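Local coordinates for choline dehydrogenase and related flavoproteins (Aspergillus oryzae, PDB 3Q9T), which is a formate oxidase of the glucose-methanol-choline oxidoreductase family that carries 8-formyl-FAD as its flavin cofactor, at residues D456-Y468 against M489-L502. Numbering follows the deposited sequence. Where two conformers were deposited one is given.
Sequences DIIAMREGIRFSY and MPLDSDKEMHRAVL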
ATOM      1  N   ASP A 456       2.002  15.629  13.437  1.00 14.58           N
ATOM      2  CA  ASP A 456       0.876  14.692  13.558  1.00 13.23           C
ATOM      3  C   ASP A 456       1.356  13.321  13.995  1.00 15.07           C
ATOM      4  O   ASP A 456       0.676  12.628  14.748  1.00 16.30           O
ATOM      5  CB  ASP A 456       0.102  14.558  12.234  1.00 17.54           C
ATOM      6  CG  ASP A 456      -0.988  15.616  12.063  1.00 18.34           C
ATOM      7  OD1 ASP A 456      -1.168  16.455  12.971  1.00 19.70           O
ATOM      8  OD2 ASP A 456      -1.679  15.602  11.010  1.00 19.55           O
ATOM      9  N   ILE A 457       2.514  12.902  13.488  1.00 14.41           N
ATOM     10  CA  ILE A 457       3.081  11.616  13.880  1.00 18.01           C
ATOM     11  C   ILE A 457       3.438  11.667  15.367  1.00 16.90           C
ATOM     12  O   ILE A 457       3.169  10.737  16.123  1.00 15.30           O
ATOM     13  CB  ILE A 457       4.356  11.265  13.050  1.00 20.41           C
ATOM     14  CG1 ILE A 457       4.014  11.130  11.556  1.00 16.17           C
ATOM     15  CG2 ILE A 457       5.019   9.999  13.579  1.00 14.55           C
ATOM     16  CD1 ILE A 457       5.221  10.793  10.665  1.00 18.22           C
ATOM     17  N   ILE A 458       4.027  12.777  15.784  1.00 14.85           N
ATOM     18  CA  ILE A 458       4.437  12.941  17.180  1.00 20.55           C
ATOM     19  C   ILE A 458       3.227  12.915  18.112  1.00 20.76           C
ATOM     20  O   ILE A 458       3.266  12.283  19.160  1.00 21.47           O
ATOM     21  CB  ILE A 458       5.256  14.239  17.375  1.00 16.45           C
ATOM     22  CG1 ILE A 458       6.623  14.058  16.729  1.00 19.01           C
ATOM     23  CG2 ILE A 458       5.375  14.606  18.847  1.00 16.58           C
ATOM     24  CD1 ILE A 458       7.253  15.330  16.263  1.00 18.60           C
ATOM     25  N   ALA A 459       2.145  13.578  17.717  1.00 17.24           N
ATOM     26  CA  ALA A 459       0.929  13.561  18.519  1.00 16.93           C
ATOM     27  C   ALA A 459       0.325  12.155  18.567  1.00 21.93           C
ATOM     28  O   ALA A 459      -0.071  11.674  19.638  1.00 19.80           O
ATOM     29  CB  ALA A 459      -0.094  14.570  17.976  1.00 19.34           C
ATOM     30  N   MET A 460       0.261  11.489  17.415  1.00 20.82           N
ATOM     31  CA  MET A 460      -0.325  10.151  17.368  1.00 19.71           C
ATOM     32  C   MET A 460       0.466   9.197  18.236  1.00 19.98           C
ATOM     33  O   MET A 460      -0.111   8.424  18.999  1.00 19.15           O
ATOM     34  CB  MET A 460      -0.434   9.605  15.940  1.00 17.62           C
ATOM     35  CG  MET A 460      -1.009   8.189  15.907  1.00 15.35           C
ATOM     36  SD  MET A 460      -2.698   8.154  16.544  1.00 15.35           S
ATOM     37  CE  MET A 460      -3.632   8.566  15.034  1.00 10.91           C
ATOM     38  N   ARG A 461       1.789   9.259  18.121  1.00 23.76           N
ATOM     39  CA  ARG A 461       2.674   8.512  19.024  1.00 24.44           C
ATOM     40  C   ARG A 461       2.299   8.773  20.492  1.00 24.94           C
ATOM     41  O   ARG A 461       2.082   7.846  21.278  1.00 21.39           O
ATOM     42  CB  ARG A 461       4.126   8.925  18.787  1.00 19.34           C
ATOM     43  CG  ARG A 461       5.153   8.193  19.642  1.00 17.35           C
ATOM     44  CD  ARG A 461       6.074   9.209  20.281  1.00 25.30           C
ATOM     45  NE  ARG A 461       6.963   9.794  19.305  1.00 22.03           N
ATOM     46  CZ  ARG A 461       7.571  10.966  19.424  1.00 28.89           C
ATOM     47  NH1 ARG A 461       7.395  11.735  20.500  1.00 26.03           N
ATOM     48  NH2 ARG A 461       8.375  11.364  18.445  1.00 24.95           N
ATOM     49  N   GLU A 462       2.222  10.045  20.860  1.00 25.33           N
ATOM     50  CA  GLU A 462       1.951  10.407  22.250  1.00 21.90           C
ATOM     51  C   GLU A 462       0.547  10.046  22.734  1.00 19.00           C
ATOM     52  O   GLU A 462       0.338   9.880  23.932  1.00 16.91           O
ATOM     53  CB  GLU A 462       2.256  11.886  22.492  1.00 19.83           C
ATOM     54  CG  GLU A 462       3.744  12.209  22.312  1.00 24.14           C
ATOM     55  CD  GLU A 462       4.621  11.283  23.136  1.00 25.34           C
ATOM     56  OE1 GLU A 462       4.261  11.029  24.304  1.00 20.76           O
ATOM     57  OE2 GLU A 462       5.642  10.789  22.616  1.00 23.03           O
ATOM     58  N   GLY A 463      -0.412   9.921  21.814  1.00 17.24           N
ATOM     59  CA  GLY A 463      -1.759   9.528  22.197  1.00 16.39           C
ATOM     60  C   GLY A 463      -1.866   8.026  22.411  1.00 18.88           C
ATOM     61  O   GLY A 463      -2.687   7.549  23.189  1.00 17.73           O
ATOM     62  N   ILE A 464      -1.054   7.273  21.676  1.00 16.28           N
ATOM     63  CA  ILE A 464      -0.847   5.871  21.966  1.00 14.73           C
ATOM     64  C   ILE A 464      -0.182   5.751  23.354  1.00 15.74           C
ATOM     65  O   ILE A 464      -0.611   4.953  24.177  1.00 15.32           O
ATOM     66  CB  ILE A 464       0.031   5.209  20.877  1.00 17.21           C
ATOM     67  CG1 ILE A 464      -0.645   5.319  19.503  1.00 19.19           C
ATOM     68  CG2 ILE A 464       0.301   3.739  21.201  1.00 15.40           C
ATOM     69  CD1 ILE A 464       0.245   4.825  18.338  1.00 15.67           C
ATOM     70  N   ARG A 465       0.841   6.558  23.639  1.00 16.15           N
ATOM     71  CA  ARG A 465       1.507   6.459  24.943  1.00 17.77           C
ATOM     72  C   ARG A 465       0.510   6.763  26.075  1.00 22.12           C
ATOM     73  O   ARG A 465       0.383   5.987  27.023  1.00 17.13           O
ATOM     74  CB  ARG A 465       2.738   7.358  25.032  1.00 17.62           C
ATOM     75  CG  ARG A 465       3.678   6.989  26.204  1.00 19.25           C
ATOM     76  CD  ARG A 465       4.776   8.039  26.389  1.00 17.47           C
ATOM     77  NE  ARG A 465       5.366   8.406  25.107  1.00 19.06           N
ATOM     78  CZ  ARG A 465       6.215   7.645  24.424  1.00 21.10           C
ATOM     79  NH1 ARG A 465       6.593   6.462  24.907  1.00 21.08           N
ATOM     80  NH2 ARG A 465       6.681   8.063  23.249  1.00 16.64           N
ATOM     81  N   PHE A 466      -0.212   7.873  25.962  1.00 21.29           N
ATOM     82  CA  PHE A 466      -1.267   8.186  26.919  1.00 21.01           C
ATOM     83  C   PHE A 466      -2.220   7.000  27.127  1.00 21.69           C
ATOM     84  O   PHE A 466      -2.554   6.677  28.264  1.00 21.61           O
ATOM     85  CB  PHE A 466      -2.049   9.418  26.470  1.00 16.80           C
ATOM     86  CG  PHE A 466      -3.318   9.654  27.239  1.00 20.61           C
ATOM     87  CD1 PHE A 466      -3.392  10.668  28.185  1.00 22.31           C
ATOM     88  CD2 PHE A 466      -4.451   8.874  27.003  1.00 21.52           C
ATOM     89  CE1 PHE A 466      -4.564  10.897  28.892  1.00 23.78           C
ATOM     90  CE2 PHE A 466      -5.623   9.091  27.701  1.00 18.62           C
ATOM     91  CZ  PHE A 466      -5.686  10.107  28.648  1.00 21.74           C
ATOM     92  N   SER A 467      -2.656   6.358  26.039  1.00 17.12           N
ATOM     93  CA  SER A 467      -3.584   5.234  26.152  1.00 19.86           C
ATOM     94  C   SER A 467      -2.968   4.040  26.872  1.00 22.10           C
ATOM     95  O   SER A 467      -3.650   3.365  27.651  1.00 21.25           O
ATOM     96  CB  SER A 467      -4.127   4.788  24.787  1.00 17.43           C
ATOM     97  OG  SER A 467      -4.759   5.853  24.116  1.00 16.83           O
ATOM     98  N   TYR A 468      -1.693   3.775  26.584  1.00 18.98           N
ATOM     99  CA  TYR A 468      -0.942   2.690  27.221  1.00 20.78           C
ATOM    100  C   TYR A 468      -0.753   2.924  28.726  1.00 21.84           C
ATOM    101  O   TYR A 468      -1.001   2.028  29.542  1.00 18.02           O
ATOM    102  CB  TYR A 468       0.406   2.479  26.509  1.00 15.89           C
ATOM    103  CG  TYR A 468       0.348   1.357  25.504  1.00 21.00           C
ATOM    104  CD1 TYR A 468       0.997   0.144  25.740  1.00 23.63           C
ATOM    105  CD2 TYR A 468      -0.406   1.484  24.342  1.00 20.60           C
ATOM    106  CE1 TYR A 468       0.925  -0.902  24.826  1.00 23.24           C
ATOM    107  CE2 TYR A 468      -0.482   0.444  23.415  1.00 21.99           C
ATOM    108  CZ  TYR A 468       0.181  -0.746  23.664  1.00 19.05           C
ATOM    109  OH  TYR A 468       0.105  -1.772  22.756  1.00 15.04           O
ATOM    110  N   MET A 489       3.847  -2.743  21.046  1.00 20.53           N
ATOM    111  CA  MET A 489       3.921  -1.383  20.543  1.00 23.53           C
ATOM    112  C   MET A 489       5.276  -0.817  20.958  1.00 22.39           C
ATOM    113  O   MET A 489       5.599  -0.779  22.137  1.00 22.53           O
ATOM    114  CB  MET A 489       2.752  -0.538  21.094  1.00 18.44           C
ATOM    115  CG  MET A 489       2.667   0.880  20.512  1.00 17.36           C
ATOM    116  SD  MET A 489       2.130   0.907  18.782  1.00 23.77           S
ATOM    117  CE  MET A 489       0.425   0.424  19.020  1.00 17.07           C
ATOM    118  N   PRO A 490       6.089  -0.393  19.980  1.00 29.84           N
ATOM    119  CA  PRO A 490       7.485  -0.015  20.251  1.00 23.38           C
ATOM    120  C   PRO A 490       7.624   1.354  20.918  1.00 20.61           C
ATOM    121  O   PRO A 490       8.396   2.196  20.456  1.00 18.86           O
ATOM    122  CB  PRO A 490       8.098   0.026  18.847  1.00 21.96           C
ATOM    123  CG  PRO A 490       6.938   0.444  17.966  1.00 19.94           C
ATOM    124  CD  PRO A 490       5.742  -0.271  18.550  1.00 18.46           C
ATOM    125  N   LEU A 491       6.881   1.577  21.991  1.00 25.32           N
ATOM    126  CA  LEU A 491       6.863   2.890  22.636  1.00 28.86           C
ATOM    127  C   LEU A 491       8.228   3.344  23.128  1.00 27.59           C
ATOM    128  O   LEU A 491       8.395   4.514  23.494  1.00 25.02           O
ATOM    129  CB  LEU A 491       5.897   2.920  23.824  1.00 22.84           C
ATOM    130  CG  LEU A 491       4.438   3.343  23.639  1.00 28.65           C
ATOM    131  CD1 LEU A 491       4.253   4.428  22.564  1.00 19.93           C
ATOM    132  CD2 LEU A 491       3.593   2.132  23.354  1.00 31.78           C
ATOM    133  N   ASP A 492       9.199   2.434  23.163  1.00 24.98           N
ATOM    134  CA  ASP A 492      10.494   2.792  23.735  1.00 22.89           C
ATOM    135  C   ASP A 492      11.387   3.497  22.729  1.00 29.16           C
ATOM    136  O   ASP A 492      12.459   3.999  23.073  1.00 29.08           O
ATOM    137  CB  ASP A 492      11.191   1.597  24.394  1.00 24.58           C
ATOM    138  CG  ASP A 492      11.566   0.485  23.407  1.00 36.01           C
ATOM    139  OD1 ASP A 492      12.137  -0.528  23.869  1.00 44.77           O
ATOM    140  OD2 ASP A 492      11.306   0.596  22.193  1.00 36.50           O
ATOM    141  N   SER A 493      10.913   3.579  21.491  1.00 26.96           N
ATOM    142  CA  SER A 493      11.724   4.126  20.404  1.00 22.26           C
ATOM    143  C   SER A 493      10.947   5.100  19.538  1.00 24.23           C
ATOM    144  O   SER A 493      10.022   4.709  18.818  1.00 19.52           O
ATOM    145  CB  SER A 493      12.293   2.990  19.537  1.00 22.39           C
ATOM    146  OG  SER A 493      12.852   3.481  18.330  1.00 25.51           O
ATOM    147  N   ASP A 494      11.331   6.371  19.589  1.00 21.57           N
ATOM    148  CA  ASP A 494      10.683   7.353  18.740  1.00 18.98           C
ATOM    149  C   ASP A 494      10.768   6.904  17.302  1.00 18.34           C
ATOM    150  O   ASP A 494       9.814   7.049  16.535  1.00 23.54           O
ATOM    151  CB  ASP A 494      11.333   8.729  18.925  1.00 30.24           C
ATOM    152  CG  ASP A 494      10.919   9.390  20.230  1.00 29.79           C
ATOM    153  OD1 ASP A 494      10.091   8.797  20.951  1.00 26.28           O
ATOM    154  OD2 ASP A 494      11.404  10.495  20.531  1.00 34.35           O
ATOM    155  N   LYS A 495      11.918   6.339  16.952  1.00 22.41           N
ATOM    156  CA  LYS A 495      12.192   5.883  15.596  1.00 23.23           C
ATOM    157  C   LYS A 495      11.238   4.794  15.180  1.00 19.94           C
ATOM    158  O   LYS A 495      10.676   4.844  14.096  1.00 21.82           O
ATOM    159  CB  LYS A 495      13.628   5.362  15.480  1.00 28.78           C
ATOM    160  CG  LYS A 495      14.343   5.881  14.273  1.00 36.97           C
ATOM    161  CD  LYS A 495      14.055   7.370  14.124  1.00 52.00           C
ATOM    162  CE  LYS A 495      15.050   8.056  13.191  1.00 75.92           C
ATOM    163  NZ  LYS A 495      16.424   8.084  13.781  1.00 82.39           N
ATOM    164  N   GLU A 496      11.065   3.790  16.032  1.00 20.90           N
ATOM    165  CA  GLU A 496      10.168   2.705  15.684  1.00 21.06           C
ATOM    166  C   GLU A 496       8.720   3.170  15.677  1.00 23.83           C
ATOM    167  O   GLU A 496       7.930   2.722  14.846  1.00 24.71           O
ATOM    168  CB  GLU A 496      10.354   1.511  16.618  1.00 23.20           C
ATOM    169  CG  GLU A 496      11.697   0.788  16.453  1.00 19.21           C
ATOM    170  CD  GLU A 496      11.839  -0.385  17.405  1.00 31.15           C
ATOM    171  OE1 GLU A 496      12.879  -0.459  18.095  1.00 44.66           O
ATOM    172  OE2 GLU A 496      10.916  -1.237  17.462  1.00 31.08           O
ATOM    173  N   MET A 497       8.378   4.077  16.588  1.00 15.74           N
ATOM    174  CA  MET A 497       7.006   4.535  16.698  1.00 20.08           C
ATOM    175  C   MET A 497       6.614   5.265  15.420  1.00 22.50           C
ATOM    176  O   MET A 497       5.459   5.237  15.007  1.00 16.37           O
ATOM    177  CB  MET A 497       6.819   5.441  17.920  1.00 12.00           C
ATOM    178  CG  MET A 497       6.682   4.683  19.229  1.00 15.31           C
ATOM    179  SD  MET A 497       5.403   3.404  19.140  1.00 17.82           S
ATOM    180  CE  MET A 497       3.931   4.462  19.100  1.00 16.32           C
ATOM    181  N   HIS A 498       7.600   5.921  14.812  1.00 23.96           N
ATOM    182  CA  HIS A 498       7.410   6.656  13.571  1.00 19.93           C
ATOM    183  C   HIS A 498       6.926   5.709  12.466  1.00 25.01           C
ATOM    184  O   HIS A 498       5.987   6.018  11.727  1.00 22.50           O
ATOM    185  CB  HIS A 498       8.726   7.326  13.176  1.00 19.88           C
ATOM    186  CG  HIS A 498       8.641   8.138  11.923  1.00 27.55           C
ATOM    187  ND1 HIS A 498       8.756   9.511  11.918  1.00 30.92           N
ATOM    188  CD2 HIS A 498       8.449   7.770  10.635  1.00 28.75           C
ATOM    189  CE1 HIS A 498       8.638   9.954  10.678  1.00 28.66           C
ATOM    190  NE2 HIS A 498       8.454   8.918   9.881  1.00 27.31           N
ATOM    191  N   ARG A 499       7.568   4.549  12.377  0.58 22.35           N
ATOM    192  CA  ARG A 499       7.214   3.525  11.408  0.58 23.47           C
ATOM    193  C   ARG A 499       5.887   2.861  11.785  0.58 22.53           C
ATOM    194  O   ARG A 499       5.024   2.634  10.934  0.58 20.77           O
ATOM    195  CB  ARG A 499       8.326   2.477  11.339  0.58 22.62           C
ATOM    196  CG  ARG A 499       7.977   1.252  10.511  0.58 29.96           C
ATOM    197  CD  ARG A 499       8.104   1.511   9.018  0.58 27.62           C
ATOM    198  NE  ARG A 499       7.691   0.351   8.227  0.58 31.29           N
ATOM    199  CZ  ARG A 499       7.775   0.284   6.901  0.58 22.02           C
ATOM    200  NH1 ARG A 499       8.268   1.306   6.218  0.58 22.79           N
ATOM    201  NH2 ARG A 499       7.366  -0.799   6.264  0.58 19.05           N
ATOM    202  N   ALA A 500       5.735   2.554  13.066  1.00 15.98           N
ATOM    203  CA  ALA A 500       4.504   1.963  13.584  1.00 23.21           C
ATOM    204  C   ALA A 500       3.269   2.809  13.260  1.00 24.53           C
ATOM    205  O   ALA A 500       2.254   2.281  12.813  1.00 16.98           O
ATOM    206  CB  ALA A 500       4.612   1.759  15.095  1.00 17.11           C
ATOM    207  N   VAL A 501       3.356   4.118  13.487  1.00 18.62           N
ATOM    208  CA  VAL A 501       2.216   4.999  13.244  1.00 17.79           C
ATOM    209  C   VAL A 501       1.828   5.007  11.761  1.00 21.13           C
ATOM    210  O   VAL A 501       0.669   4.803  11.400  1.00 20.83           O
ATOM    211  CB  VAL A 501       2.507   6.427  13.735  1.00 19.58           C
ATOM    212  CG1 VAL A 501       1.443   7.381  13.258  1.00 17.02           C
ATOM    213  CG2 VAL A 501       2.605   6.451  15.256  1.00 20.25           C
ATOM    214  N   LEU A 502       2.811   5.215  10.894  1.00 22.54           N
ATOM    215  CA  LEU A 502       2.542   5.245   9.466  1.00 21.08           C
ATOM    216  C   LEU A 502       2.009   3.907   8.961  1.00 15.52           C
ATOM    217  O   LEU A 502       1.105   3.861   8.123  1.00 18.57           O
ATOM    218  CB  LEU A 502       3.782   5.666   8.667  1.00 13.35           C
ATOM    219  CG  LEU A 502       4.366   7.040   9.015  1.00 19.01           C
ATOM    220  CD1 LEU A 502       5.620   7.283   8.224  1.00 14.98           C
ATOM    221  CD2 LEU A 502       3.349   8.168   8.784  1.00 17.39           C
TER
HETATM  222  O   HOH W   1       7.897   8.981  16.309  1.00 20.96           O
HETATM  223  O   HOH W   2       8.430   6.530  21.582  1.00 21.46           O
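Arg461 and Asp494 meet with their flat groups stacked, guanidinium and carboxylate planes only 2° apart. Asp494 OD1 lies over the guanidinium centre, 3.7 Å from Arg461 NE, so this long salt bridge works through charge without a directed N-H. NH1 and NH2 bond other partners: Arg461 NH1 bonds Glu462 OE2 and also pairs with Asp368, while NH2 reaches a water held by Asp494 O. Glu462 is shared, because in the conformer given Arg465 grips it side-on through NE and NH2. That grip leaves Arg465 NH1 aimed almost straight at Leu491 O across the contact, 3.0 Å away. A second water joins Arg465 NH2, Leu491 O and Asp494 OD1.

Apolar contacts form the rest of the interface. Ile457 CD1 makes a CH-pi contact over the His498 ring, whose NE2 bonds Asp76, and touches Leu502 CD2; Ile464 CD1 meets Met497 CE tip to tip at 3.8 Å, and Met460 CG packs on Val501 CG1. With CG anti to the backbone N (chi1 -179°), Arg461 lays its own CG 3.6 Å from Met497 CB. Leu491 CD2 makes a CH-pi contact over one face of the Tyr468 ring, whose hydroxyl bonds Glu484.

The axes of segments 456-468 and 494-502 cross at 97°, with Met460 and Ile464 also lying on Val310 of strand 308-316. The chemistry implies hydrocarbon packing beside a water-bridged ion network that ties the second helix's first turn and preceding loop to the first helix.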